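Translation initiation factor 6 (Methanocaldococcus jannaschii, PDB 1G61) binds the 50S ribosomal subunit and keeps it from joining the 30S subunit to form the 70S initiation complex. Local coordinates at residues 7-12 / 27-32; 42-47 / 206-211; 11-16 / 210-215. All coordinates share one frame; numbering follows the deposited sequence.

Interaction 1. Residues 7-12 / 27-32; sequences KYFSGI and LLPIFL
L32 lays a methyl over the face of the F9 ring. Its CD1 sits 4.0 Å from the centroid of the F9 ring and 3° off the normal, a CH-pi contact almost centred over the face, while the other methyl, L32 CD2, lies 3.6 Å from F9 CB. Along the CD2-CE2 side of the ring, F9 CE2 meets L28 CD2 at 4.1 Å, the two side chains crossing at about a right angle, and F9 CD2 meets P29 CG. F31 packs against S10 and I12, its CG set between the backbone N and the carbonyl carbon (chi1 58°). F31 CD1 is 3.4 Å from S10 OG, and F31 CZ touches I12 CD1. An alanine in place of F9 would probably leave L32 CD1 and L28 CD2 without the ring they pack on and open a gap between the two segments. Behind this contact, V40 of helix 34-44 and I15 and L18 of helix 15-18 also pack on F9. Backbone bonds in both directions between F9 and I12 hold the first loop. The whole is a mainly apolar contact of a type I' turn (F9 to I12) with a type I turn (P29 to L32) and the end of strand 25-28.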
ATOM      1  N   LYS A   7      15.618  -0.820  -2.513  1.00 11.54           N
ATOM      2  CA  LYS A   7      15.881   0.593  -2.420  1.00 11.16           C
ATOM      3  C   LYS A   7      15.868   1.056  -0.973  1.00  9.68           C
ATOM      4  O   LYS A   7      15.092   0.510  -0.172  1.00 10.75           O
ATOM      5  CB  LYS A   7      14.809   1.457  -3.117  1.00 14.25           C
ATOM      6  CG  LYS A   7      14.811   1.466  -4.609  1.00 17.64           C
ATOM      7  CD  LYS A   7      16.030   2.189  -5.157  1.00 22.64           C
ATOM      8  CE  LYS A   7      15.872   3.690  -4.917  1.00 23.85           C
ATOM      9  NZ  LYS A   7      17.132   4.368  -5.336  1.00 25.48           N
ATOM     10  N   TYR A   8      16.665   2.065  -0.700  1.00  9.47           N
ATOM     11  CA  TYR A   8      16.456   2.927   0.438  1.00 10.08           C
ATOM     12  C   TYR A   8      15.973   4.260  -0.137  1.00 10.81           C
ATOM     13  O   TYR A   8      16.388   4.651  -1.230  1.00 12.81           O
ATOM     14  CB  TYR A   8      17.727   3.150   1.240  1.00 10.63           C
ATOM     15  CG  TYR A   8      18.414   1.919   1.730  1.00 10.52           C
ATOM     16  CD1 TYR A   8      19.345   1.239   0.954  1.00 11.51           C
ATOM     17  CD2 TYR A   8      18.104   1.419   2.993  1.00 11.06           C
ATOM     18  CE1 TYR A   8      19.945   0.094   1.464  1.00 12.47           C
ATOM     19  CE2 TYR A   8      18.698   0.282   3.508  1.00 11.37           C
ATOM     20  CZ  TYR A   8      19.619  -0.373   2.718  1.00 11.31           C
ATOM     21  OH  TYR A   8      20.249  -1.500   3.200  1.00 13.59           O
ATOM     22  N   PHE A   9      15.092   4.931   0.573  1.00 10.42           N
ATOM     23  CA  PHE A   9      14.666   6.291   0.213  1.00 10.13           C
ATOM     24  C   PHE A   9      15.417   7.273   1.117  1.00  9.89           C
ATOM     25  O   PHE A   9      15.036   7.396   2.302  1.00 11.69           O
ATOM     26  CB  PHE A   9      13.166   6.449   0.403  1.00 11.00           C
ATOM     27  CG  PHE A   9      12.291   5.761  -0.621  1.00  9.71           C
ATOM     28  CD1 PHE A   9      12.833   5.100  -1.739  1.00 12.03           C
ATOM     29  CD2 PHE A   9      10.912   5.802  -0.483  1.00 10.68           C
ATOM     30  CE1 PHE A   9      12.012   4.506  -2.672  1.00 12.64           C
ATOM     31  CE2 PHE A   9      10.097   5.180  -1.422  1.00 13.02           C
ATOM     32  CZ  PHE A   9      10.647   4.534  -2.505  1.00 13.19           C
ATOM     33  N   SER A  10      16.434   7.921   0.554  1.00 11.58           N
ATOM     34  CA  SER A  10      17.288   8.819   1.312  1.00 12.48           C
ATOM     35  C   SER A  10      17.714   8.141   2.622  1.00 13.24           C
ATOM     36  O   SER A  10      17.661   8.729   3.712  1.00 15.62           O
ATOM     37  CB  SER A  10      16.614  10.174   1.591  1.00 14.71           C
ATOM     38  OG  SER A  10      16.324  10.796   0.335  1.00 17.53           O
ATOM     39  N   GLY A  11      18.148   6.879   2.529  1.00 13.60           N
ATOM     40  CA  GLY A  11      18.647   6.091   3.638  1.00 14.15           C
ATOM     41  C   GLY A  11      17.636   5.301   4.466  1.00 12.78           C
ATOM     42  O   GLY A  11      17.998   4.500   5.347  1.00 15.86           O
ATOM     43  N   ILE A  12      16.349   5.508   4.195  1.00 10.83           N
ATOM     44  CA  ILE A  12      15.290   4.934   5.009  1.00 10.51           C
ATOM     45  C   ILE A  12      14.795   3.642   4.351  1.00  9.80           C
ATOM     46  O   ILE A  12      14.420   3.680   3.163  1.00 10.24           O
ATOM     47  CB  ILE A  12      14.120   5.939   5.160  1.00  9.24           C
ATOM     48  CG1 ILE A  12      14.563   7.196   5.903  1.00 11.16           C
ATOM     49  CG2 ILE A  12      12.910   5.299   5.815  1.00  9.56           C
ATOM     50  CD1 ILE A  12      13.567   8.341   5.768  1.00 12.51           C
ATOM     51  N   LEU A  27       2.537   7.174  -5.209  1.00  7.98           N
ATOM     52  CA  LEU A  27       2.722   8.406  -4.438  1.00  7.77           C
ATOM     53  C   LEU A  27       4.001   8.264  -3.637  1.00  7.87           C
ATOM     54  O   LEU A  27       4.184   7.229  -2.979  1.00  8.60           O
ATOM     55  CB  LEU A  27       1.535   8.699  -3.514  1.00 10.33           C
ATOM     56  CG  LEU A  27       0.134   8.711  -4.148  1.00 13.35           C
ATOM     57  CD1 LEU A  27      -0.855   9.325  -3.168  1.00 26.24           C
ATOM     58  CD2 LEU A  27       0.029   9.484  -5.427  1.00 14.17           C
ATOM     59  N   LEU A  28       4.853   9.293  -3.711  1.00  8.33           N
ATOM     60  CA  LEU A  28       6.193   9.236  -3.168  1.00  7.73           C
ATOM     61  C   LEU A  28       6.512  10.467  -2.343  1.00  8.22           C
ATOM     62  O   LEU A  28       5.893  11.529  -2.530  1.00  9.15           O
ATOM     63  CB  LEU A  28       7.245   9.146  -4.300  1.00  9.87           C
ATOM     64  CG  LEU A  28       7.199   7.870  -5.160  1.00  9.70           C
ATOM     65  CD1 LEU A  28       8.047   8.007  -6.397  1.00 11.59           C
ATOM     66  CD2 LEU A  28       7.629   6.667  -4.303  1.00 10.69           C
ATOM     67  N   PRO A  29       7.467  10.399  -1.433  1.00  8.37           N
ATOM     68  CA  PRO A  29       7.829  11.606  -0.646  1.00 10.64           C
ATOM     69  C   PRO A  29       8.507  12.672  -1.488  1.00 10.40           C
ATOM     70  O   PRO A  29       9.211  12.329  -2.429  1.00 11.67           O
ATOM     71  CB  PRO A  29       8.793  11.065   0.404  1.00 15.11           C
ATOM     72  CG  PRO A  29       9.098   9.687   0.048  1.00 14.13           C
ATOM     73  CD  PRO A  29       8.250   9.225  -1.074  1.00 10.15           C
ATOM     74  N   ILE A  30       8.283  13.943  -1.090  1.00 10.65           N
ATOM     75  CA  ILE A  30       8.893  15.026  -1.875  1.00 10.95           C
ATOM     76  C   ILE A  30      10.406  15.050  -1.777  1.00 12.76           C
ATOM     77  O   ILE A  30      11.038  15.673  -2.649  1.00 14.16           O
ATOM     78  CB  ILE A  30       8.352  16.427  -1.439  1.00 11.33           C
ATOM     79  CG1 ILE A  30       8.640  16.779   0.039  1.00 12.96           C
ATOM     80  CG2 ILE A  30       6.868  16.508  -1.766  1.00 12.90           C
ATOM     81  CD1 ILE A  30       8.218  18.231   0.327  1.00 17.23           C
ATOM     82  N   PHE A  31      10.998  14.389  -0.783  1.00 11.92           N
ATOM     83  CA  PHE A  31      12.462  14.504  -0.637  1.00 12.23           C
ATOM     84  C   PHE A  31      13.187  13.602  -1.615  1.00 11.81           C
ATOM     85  O   PHE A  31      14.404  13.711  -1.737  1.00 14.35           O
ATOM     86  CB  PHE A  31      12.881  14.214   0.816  1.00 12.29           C
ATOM     87  CG  PHE A  31      12.508  12.881   1.420  1.00  9.84           C
ATOM     88  CD1 PHE A  31      13.118  11.706   1.044  1.00 12.31           C
ATOM     89  CD2 PHE A  31      11.532  12.834   2.418  1.00 11.98           C
ATOM     90  CE1 PHE A  31      12.766  10.474   1.626  1.00 11.16           C
ATOM     91  CE2 PHE A  31      11.177  11.650   3.022  1.00 12.01           C
ATOM     92  CZ  PHE A  31      11.819  10.489   2.634  1.00 13.38           C
ATOM     93  N   LEU A  32      12.515  12.660  -2.279  1.00 12.19           N
ATOM     94  CA  LEU A  32      13.260  11.795  -3.213  1.00 13.20           C
ATOM     95  C   LEU A  32      13.813  12.572  -4.391  1.00 12.79           C
ATOM     96  O   LEU A  32      13.142  13.521  -4.857  1.00 14.94           O
ATOM     97  CB  LEU A  32      12.313  10.735  -3.757  1.00 13.14           C
ATOM     98  CG  LEU A  32      12.071   9.499  -2.912  1.00 15.75           C
ATOM     99  CD1 LEU A  32      11.417   8.434  -3.834  1.00 18.14           C
ATOM    100  CD2 LEU A  32      13.309   8.975  -2.217  1.00 18.71           C
TER

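Interaction 2. Residues 42-47 / 206-211; sequences EVLETK and GAVVGG
L44, in the last turn of helix 34-44, reaches across to the start of strand 207-210. From CB the chain runs to CG, which lies anti to the carbonyl carbon (chi1 -62°) and is 4.3 Å from V208 CG2. At the tip, CD2 presses on backbone: L44 CD2 is 3.3 Å from G206 O and 3.8 Å from A207 N, so a methyl group lies against the peptide that joins these two residues. One residue earlier, V43 works through both of its branches. V43 CG1 packs on V208 CG2 at 3.7 Å, the two valines crossing obliquely, and V43 CG2 is 3.9 Å from A207 O. The backbones also come close, with V43 O 3.6 Å from G206 CA; a CB on that glycine would run into the V43 carbonyl oxygen. No hydrogen bond links the two segments directly, but N203 joins them, its ND2 bonded to L44 O and its OD1 to G206 N. The helix end lies against the central strand of the mixed sheet 4-7, 207-210, 200-202: I5 of strand 4-7 touches V43 and V208, I201 of strand 200-202 touches L44 and V208, and T21 of strand 20-21 also packs on L44.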
ATOM      1  N   GLU A  42       9.934   3.056 -13.259  1.00 12.55           N
ATOM      2  CA  GLU A  42      10.278   2.035 -14.240  1.00 13.61           C
ATOM      3  C   GLU A  42       9.900   0.671 -13.740  1.00 12.81           C
ATOM      4  O   GLU A  42       9.412  -0.179 -14.470  1.00 16.43           O
ATOM      5  CB  GLU A  42      11.796   2.092 -14.511  1.00 17.69           C
ATOM      6  CG  GLU A  42      12.376   1.095 -15.481  1.00 31.31           C
ATOM      7  CD  GLU A  42      13.882   1.244 -15.680  1.00 42.03           C
ATOM      8  OE1 GLU A  42      14.426   0.928 -16.759  1.00 43.44           O
ATOM      9  OE2 GLU A  42      14.543   1.705 -14.712  1.00 60.63           O
ATOM     10  N   VAL A  43      10.177   0.359 -12.461  1.00 11.21           N
ATOM     11  CA  VAL A  43       9.894  -1.010 -12.026  1.00 12.60           C
ATOM     12  C   VAL A  43       8.421  -1.240 -11.785  1.00 11.32           C
ATOM     13  O   VAL A  43       7.907  -2.333 -12.061  1.00 11.81           O
ATOM     14  CB  VAL A  43      10.753  -1.365 -10.810  1.00 13.59           C
ATOM     15  CG1 VAL A  43      10.285  -0.634  -9.579  1.00 15.68           C
ATOM     16  CG2 VAL A  43      10.704  -2.863 -10.533  1.00 17.05           C
ATOM     17  N   LEU A  44       7.692  -0.231 -11.316  1.00 10.60           N
ATOM     18  CA  LEU A  44       6.247  -0.403 -11.097  1.00  9.35           C
ATOM     19  C   LEU A  44       5.435  -0.104 -12.338  1.00 10.29           C
ATOM     20  O   LEU A  44       4.237  -0.452 -12.394  1.00 10.83           O
ATOM     21  CB  LEU A  44       5.804   0.517  -9.942  1.00  9.93           C
ATOM     22  CG  LEU A  44       6.485   0.194  -8.614  1.00  9.97           C
ATOM     23  CD1 LEU A  44       5.941   1.173  -7.588  1.00  9.98           C
ATOM     24  CD2 LEU A  44       6.261  -1.265  -8.206  1.00 12.82           C
ATOM     25  N   GLU A  45       6.051   0.531 -13.335  1.00 10.93           N
ATOM     26  CA  GLU A  45       5.399   0.959 -14.605  1.00 11.56           C
ATOM     27  C   GLU A  45       4.223   1.871 -14.271  1.00 11.23           C
ATOM     28  O   GLU A  45       3.117   1.656 -14.729  1.00 12.48           O
ATOM     29  CB  GLU A  45       4.966  -0.289 -15.397  1.00 12.15           C
ATOM     30  CG  GLU A  45       6.148  -1.178 -15.733  1.00 15.23           C
ATOM     31  CD  GLU A  45       5.821  -2.393 -16.562  1.00 18.82           C
ATOM     32  OE1 GLU A  45       4.871  -2.326 -17.385  1.00 20.72           O
ATOM     33  OE2 GLU A  45       6.540  -3.405 -16.360  1.00 22.07           O
ATOM     34  N   THR A  46       4.446   2.914 -13.480  1.00 10.37           N
ATOM     35  CA  THR A  46       3.382   3.795 -13.014  1.00 10.11           C
ATOM     36  C   THR A  46       3.727   5.263 -13.286  1.00  9.69           C
ATOM     37  O   THR A  46       4.905   5.546 -13.563  1.00 14.19           O
ATOM     38  CB  THR A  46       3.190   3.686 -11.483  1.00 10.31           C
ATOM     39  OG1 THR A  46       4.489   3.825 -10.907  1.00  9.99           O
ATOM     40  CG2 THR A  46       2.590   2.347 -11.102  1.00 10.83           C
ATOM     41  N   LYS A  47       2.769   6.148 -13.169  1.00 10.84           N
ATOM     42  CA  LYS A  47       2.920   7.584 -13.090  1.00 10.54           C
ATOM     43  C   LYS A  47       3.125   7.953 -11.613  1.00  8.64           C
ATOM     44  O   LYS A  47       2.332   7.544 -10.762  1.00 10.18           O
ATOM     45  CB  LYS A  47       1.732   8.318 -13.706  1.00 12.68           C
ATOM     46  CG  LYS A  47       1.600   8.103 -15.214  1.00 21.05           C
ATOM     47  CD  LYS A  47       2.598   8.960 -15.989  1.00 29.93           C
ATOM     48  CE  LYS A  47       2.431   8.831 -17.506  1.00 41.48           C
ATOM     49  NZ  LYS A  47       3.317   9.797 -18.227  1.00 55.43           N
ATOM     50  N   GLY A 206       5.635  -5.231 -10.610  1.00 10.61           N
ATOM     51  CA  GLY A 206       6.928  -5.151  -9.980  1.00 10.40           C
ATOM     52  C   GLY A 206       6.780  -4.758  -8.521  1.00  8.26           C
ATOM     53  O   GLY A 206       5.666  -4.555  -8.018  1.00  9.40           O
ATOM     54  N   ALA A 207       7.929  -4.708  -7.829  1.00  9.54           N
ATOM     55  CA  ALA A 207       7.933  -4.314  -6.411  1.00  9.96           C
ATOM     56  C   ALA A 207       9.201  -3.519  -6.102  1.00 10.26           C
ATOM     57  O   ALA A 207      10.273  -3.705  -6.709  1.00 11.23           O
ATOM     58  CB  ALA A 207       7.871  -5.529  -5.510  1.00 10.58           C
ATOM     59  N   VAL A 208       9.067  -2.633  -5.115  1.00  8.87           N
ATOM     60  CA  VAL A 208      10.208  -1.937  -4.495  1.00  9.85           C
ATOM     61  C   VAL A 208      10.276  -2.471  -3.078  1.00  8.65           C
ATOM     62  O   VAL A 208       9.300  -2.305  -2.317  1.00 11.01           O
ATOM     63  CB  VAL A 208      10.072  -0.413  -4.548  1.00 10.19           C
ATOM     64  CG1 VAL A 208      11.315   0.261  -3.967  1.00 12.57           C
ATOM     65  CG2 VAL A 208       9.839   0.047  -5.979  1.00 11.26           C
ATOM     66  N   VAL A 209      11.390  -3.086  -2.705  1.00 10.25           N
ATOM     67  CA  VAL A 209      11.488  -3.650  -1.376  1.00  9.89           C
ATOM     68  C   VAL A 209      12.566  -2.908  -0.590  1.00  8.53           C
ATOM     69  O   VAL A 209      13.571  -2.476  -1.204  1.00  9.75           O
ATOM     70  CB  VAL A 209      11.844  -5.162  -1.385  1.00 12.44           C
ATOM     71  CG1 VAL A 209      13.227  -5.428  -1.900  1.00 16.34           C
ATOM     72  CG2 VAL A 209      11.727  -5.794  -0.011  1.00 33.95           C
ATOM     73  N   GLY A 210      12.384  -2.798   0.725  1.00  8.29           N
ATOM     74  CA  GLY A 210      13.375  -2.072   1.499  1.00  9.34           C
ATOM     75  C   GLY A 210      14.769  -2.682   1.318  1.00  9.51           C
ATOM     76  O   GLY A 210      14.946  -3.909   1.207  1.00 10.49           O
ATOM     77  N   GLY A 211      15.784  -1.816   1.317  1.00  9.96           N
ATOM     78  CA  GLY A 211      17.170  -2.151   1.016  1.00 11.39           C
ATOM     79  C   GLY A 211      17.772  -3.210   1.924  1.00 11.45           C
ATOM     80  O   GLY A 211      18.747  -3.904   1.535  1.00 12.84           O
TER

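Interaction 3. Residues 11-16 / 210-215; sequences GIPTIG and GGDTTG
A type I beta turn from G210 to T213, leading out of strand 207-210 and into helix 215-225, packs against P13 and I15. The approach is closest at G210, whose CA is 3.3 Å from P13 O in a CA-H...O contact with an angle of 125° at the hydrogen. A CB on this residue would collide with that same oxygen, so the absence of a side chain lets the two backbones come together. The P13 oxygen has two further partners: it takes a weak bond from I15 N, closing an inverse gamma turn centred on T14, and a hydrogen bond from N190 ND2. I15 adds an apolar touch, its CG1 lying 3.7 Å from G210 CA. P13 also touches D212, with P13 CB 3.6 Å from D212 OD2. D212 CG lies anti to its own carbonyl carbon (chi1 -65°), which brings the carboxylate carbon over toward P13. The other carboxylate oxygen, OD1, is hydrogen-bonded to Y8 OH, which would help to fix the rotation of the group. Beyond the turn, T214 is the N-cap of helix 215-225. Within the G210 to T213 turn, G210 O is gripped twice from one face of its carbonyl plane, by T213 N at 3.0 Å and by T213 OG1 at 2.8 Å, the hydroxyl tilted 21° from that plane.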
ATOM      1  N   GLY A  11      18.148   6.879   2.529  1.00 13.60           N
ATOM      2  CA  GLY A  11      18.647   6.091   3.638  1.00 14.15           C
ATOM      3  C   GLY A  11      17.636   5.301   4.466  1.00 12.78           C
ATOM      4  O   GLY A  11      17.998   4.500   5.347  1.00 15.86           O
ATOM      5  N   ILE A  12      16.349   5.508   4.195  1.00 10.83           N
ATOM      6  CA  ILE A  12      15.290   4.934   5.009  1.00 10.51           C
ATOM      7  C   ILE A  12      14.795   3.642   4.351  1.00  9.80           C
ATOM      8  O   ILE A  12      14.420   3.680   3.163  1.00 10.24           O
ATOM      9  CB  ILE A  12      14.120   5.939   5.160  1.00  9.24           C
ATOM     10  CG1 ILE A  12      14.563   7.196   5.903  1.00 11.16           C
ATOM     11  CG2 ILE A  12      12.910   5.299   5.815  1.00  9.56           C
ATOM     12  CD1 ILE A  12      13.567   8.341   5.768  1.00 12.51           C
ATOM     13  N   PRO A  13      14.795   2.496   5.045  1.00  9.96           N
ATOM     14  CA  PRO A  13      14.400   1.231   4.426  1.00 10.05           C
ATOM     15  C   PRO A  13      12.901   0.958   4.477  1.00 11.04           C
ATOM     16  O   PRO A  13      12.423  -0.006   3.852  1.00  9.19           O
ATOM     17  CB  PRO A  13      15.116   0.182   5.282  1.00 12.54           C
ATOM     18  CG  PRO A  13      15.142   0.824   6.645  1.00 11.47           C
ATOM     19  CD  PRO A  13      15.342   2.325   6.411  1.00 11.21           C
ATOM     20  N   THR A  14      12.153   1.763   5.197  1.00 11.44           N
ATOM     21  CA  THR A  14      10.725   1.589   5.467  1.00 10.08           C
ATOM     22  C   THR A  14       9.910   2.129   4.323  1.00  8.20           C
ATOM     23  O   THR A  14       9.177   3.087   4.516  1.00  9.53           O
ATOM     24  CB  THR A  14      10.394   2.413   6.736  1.00 15.86           C
ATOM     25  OG1 THR A  14      11.500   2.313   7.616  1.00 17.93           O
ATOM     26  CG2 THR A  14       9.235   1.777   7.419  1.00 14.02           C
ATOM     27  N   ILE A  15      10.055   1.553   3.114  1.00  9.17           N
ATOM     28  CA  ILE A  15       9.444   2.021   1.858  1.00 10.49           C
ATOM     29  C   ILE A  15       7.953   2.211   1.945  1.00  8.79           C
ATOM     30  O   ILE A  15       7.414   3.192   1.407  1.00  9.01           O
ATOM     31  CB  ILE A  15       9.744   1.003   0.671  1.00 10.34           C
ATOM     32  CG1 ILE A  15      11.223   0.744   0.490  1.00 13.96           C
ATOM     33  CG2 ILE A  15       9.091   1.437  -0.630  1.00 14.59           C
ATOM     34  CD1 ILE A  15      12.026   2.095   0.540  1.00 18.93           C
ATOM     35  N   GLY A  16       7.266   1.269   2.586  1.00  8.43           N
ATOM     36  CA  GLY A  16       5.807   1.235   2.653  1.00  9.01           C
ATOM     37  C   GLY A  16       5.206   2.313   3.554  1.00  7.21           C
ATOM     38  O   GLY A  16       4.029   2.662   3.405  1.00  8.35           O
ATOM     39  N   GLY A 210      12.384  -2.798   0.725  1.00  8.29           N
ATOM     40  CA  GLY A 210      13.375  -2.072   1.499  1.00  9.34           C
ATOM     41  C   GLY A 210      14.769  -2.682   1.318  1.00  9.51           C
ATOM     42  O   GLY A 210      14.946  -3.909   1.207  1.00 10.49           O
ATOM     43  N   GLY A 211      15.784  -1.816   1.317  1.00  9.96           N
ATOM     44  CA  GLY A 211      17.170  -2.151   1.016  1.00 11.39           C
ATOM     45  C   GLY A 211      17.772  -3.210   1.924  1.00 11.45           C
ATOM     46  O   GLY A 211      18.747  -3.904   1.535  1.00 12.84           O
ATOM     47  N   ASP A 212      17.309  -3.415   3.157  1.00 10.69           N
ATOM     48  CA  ASP A 212      17.888  -4.404   4.039  1.00 10.51           C
ATOM     49  C   ASP A 212      17.346  -5.814   3.807  1.00 10.30           C
ATOM     50  O   ASP A 212      17.774  -6.761   4.438  1.00 11.93           O
ATOM     51  CB  ASP A 212      17.624  -4.017   5.495  1.00 12.51           C
ATOM     52  CG  ASP A 212      18.355  -2.716   5.842  1.00 12.87           C
ATOM     53  OD1 ASP A 212      19.526  -2.540   5.412  1.00 15.11           O
ATOM     54  OD2 ASP A 212      17.753  -1.911   6.577  1.00 19.50           O
ATOM     55  N   THR A 213      16.355  -5.935   2.919  1.00 10.07           N
ATOM     56  CA  THR A 213      15.769  -7.245   2.647  1.00  9.80           C
ATOM     57  C   THR A 213      16.832  -8.234   2.201  1.00  9.67           C
ATOM     58  O   THR A 213      17.646  -7.909   1.320  1.00 12.61           O
ATOM     59  CB  THR A 213      14.654  -7.065   1.592  1.00  8.96           C
ATOM     60  OG1 THR A 213      13.674  -6.196   2.173  1.00 10.27           O
ATOM     61  CG2 THR A 213      13.965  -8.368   1.242  1.00 10.38           C
ATOM     62  N   THR A 214      16.828  -9.426   2.775  1.00 10.18           N
ATOM     63  CA  THR A 214      17.829 -10.423   2.443  1.00 10.36           C
ATOM     64  C   THR A 214      17.469 -11.285   1.240  1.00 11.29           C
ATOM     65  O   THR A 214      16.350 -11.278   0.705  1.00 10.74           O
ATOM     66  CB  THR A 214      18.043 -11.371   3.646  1.00 10.69           C
ATOM     67  OG1 THR A 214      16.850 -12.160   3.764  1.00 11.54           O
ATOM     68  CG2 THR A 214      18.280 -10.567   4.915  1.00 14.09           C
ATOM     69  N   GLY A 215      18.400 -12.101   0.761  1.00 11.99           N
ATOM     70  CA  GLY A 215      18.163 -13.046  -0.350  1.00 11.29           C
ATOM     71  C   GLY A 215      17.038 -14.010   0.012  1.00 10.18           C
ATOM     72  O   GLY A 215      16.120 -14.153  -0.811  1.00 11.37           O
TER

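How the interactions relate
The three contacts lie close together, their centres 11 to 13 Å apart. Along the chain, interaction 1 closes before interaction 2 opens; interaction 3 starts in the 7-12 loop, sharing G11 and I12 with interaction 1, and ends on the stretch it shares with interaction 2 through G210 and G211. Strand 4-7 runs parallel to strand 207-210, and K7 N is probably bonded to V209 O, so residues from near both ends of the chain lie side by side in one sheet. I15 touches both F9 and V209. Together the contacts tie the N-terminal loops and helix 34-44 to strand 207-210, the last strand of the chain, consistent with the velcro-like closure of this alpha-beta barrel.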